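Local structure of putative ABC type-2 transporter (Thermotoga maritima MSB8, 3CNI) at the interface of chains A and B. The protein probably takes part in transport across the cell membrane as an ABC-2 family membrane protein, of which this chain is one excised, calcium-binding domain. Residues are numbered along the deposited sequence; one frame, centred on the assembly and turned at random. Chains: chain A/B, Putative ABC type-2 transporter.

The interface of chains A and B. Residues chain A 100, 103-104, 107; chain B 96-97, 99-100, 103-104.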
# COMPACT_ATOMS: atom_id res chain seq x y z
N SER A 100 3.40 -0.63 -3.18
CA SER A 100 4.33 -0.02 -2.25
C SER A 100 4.82 1.33 -2.76
O SER A 100 4.96 2.31 -2.02
CB SER A 100 5.48 -0.97 -2.08
OG SER A 100 6.36 -0.48 -1.16
N GLU A 103 2.15 4.06 -2.44
CA GLU A 103 2.07 4.55 -1.02
C GLU A 103 3.12 5.58 -0.87
O GLU A 103 2.92 6.66 -0.31
CB GLU A 103 2.28 3.42 -0.01
CG GLU A 103 1.16 2.46 0.06
CD GLU A 103 -0.14 3.09 0.53
OE1 GLU A 103 -0.10 4.23 1.07
OE2 GLU A 103 -1.19 2.47 0.36
N SER A 104 4.27 5.27 -1.41
CA SER A 104 5.42 6.18 -1.18
C SER A 104 5.22 7.54 -1.88
O SER A 104 5.66 8.59 -1.43
CB SER A 104 6.70 5.45 -1.63
OG SER A 104 7.72 6.39 -1.75
N VAL A 107 3.29 10.04 0.26
CA VAL A 107 4.24 10.69 1.14
C VAL A 107 5.04 11.83 0.40
O VAL A 107 5.27 12.93 0.91
CB VAL A 107 5.24 9.63 1.81
CG1 VAL A 107 6.35 10.37 2.63
CG2 VAL A 107 4.50 8.64 2.68
N GLY B 96 1.65 6.69 5.49
CA GLY B 96 2.08 6.28 4.16
C GLY B 96 3.29 5.37 4.16
O GLY B 96 3.36 4.41 3.41
N THR B 97 4.26 5.68 4.99
CA THR B 97 5.50 4.86 5.05
C THR B 97 5.27 3.48 5.57
O THR B 97 5.78 2.55 5.01
CB THR B 97 6.62 5.53 5.91
OG1 THR B 97 6.85 6.82 5.41
CG2 THR B 97 7.90 4.83 5.78
N SER B 99 2.43 1.88 5.58
CA SER B 99 1.57 1.18 4.63
C SER B 99 2.40 0.56 3.53
O SER B 99 2.16 -0.51 3.06
CB SER B 99 0.61 2.14 3.95
OG SER B 99 -0.26 2.62 4.89
N SER B 100 3.31 1.36 3.05
CA SER B 100 4.31 0.96 2.08
C SER B 100 5.10 -0.25 2.56
O SER B 100 5.42 -1.18 1.81
CB SER B 100 5.23 2.14 1.87
OG SER B 100 6.15 1.84 0.91
N GLU B 103 3.07 -3.49 2.34
CA GLU B 103 3.04 -3.99 0.92
C GLU B 103 4.28 -4.77 0.72
O GLU B 103 4.30 -5.87 0.17
CB GLU B 103 2.96 -2.85 -0.09
CG GLU B 103 1.65 -2.15 -0.11
CD GLU B 103 0.51 -3.05 -0.54
OE1 GLU B 103 0.77 -4.15 -1.09
OE2 GLU B 103 -0.65 -2.67 -0.32
N SER B 104 5.35 -4.23 1.22
CA SER B 104 6.66 -4.87 0.94
C SER B 104 6.79 -6.23 1.64
O SER B 104 7.43 -7.16 1.16
CB SER B 104 7.78 -3.87 1.34
OG SER B 104 8.98 -4.57 1.42
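Helix 89-107 of chain A packs antiparallel against the same helix of chain B about a two-fold axis, and A:Ser100 and B:Ser100 face each other at the crossing. Each serine has OG anti to its backbone N (chi1 -177°), which points the hydroxyls tip to tip, with A:Ser100 OG 3.1 Å from B:Ser100 OG in a hydrogen bond in which either oxygen may be the donor. Each hydroxyl can also bond to the main chain opposite: B:Ser100 OG lies 3.2 Å from A:Ser100 O, and A:Ser100 OG has the twin bond to B:Ser100 O. The three bonds compete for two protons: one hydroxyl can serve the carbonyl while the other serves its partner OG, and the structure alone does not show which. The donors sit above the carbonyl planes, 34° out of them and so off the lone pairs, at a C=O...donor angle of 119°.

Apolar contacts flank the polar centre. A:Glu103 bends at chi2 and lies across the partner helix, its CB 3.7 Å from B:Ser100 CB and its carboxylate carbon CD 3.6 Å from B:Ser99 CB. Further along, the A:Val107 methyl CG2 rests on the backbone at B:Gly96, 3.7 Å from its CA.

The carboxylates of A:Glu103 and B:Glu103 approach to 5.2 Å between their OE2 atoms; this like-charge pairing could raise their proton affinity. Although the structure alone does not show that the full-length transporter pairs this way, the patch joins the helices of the deposited dimer and places A:Glu103 beside the calcium-binding B:Ser99.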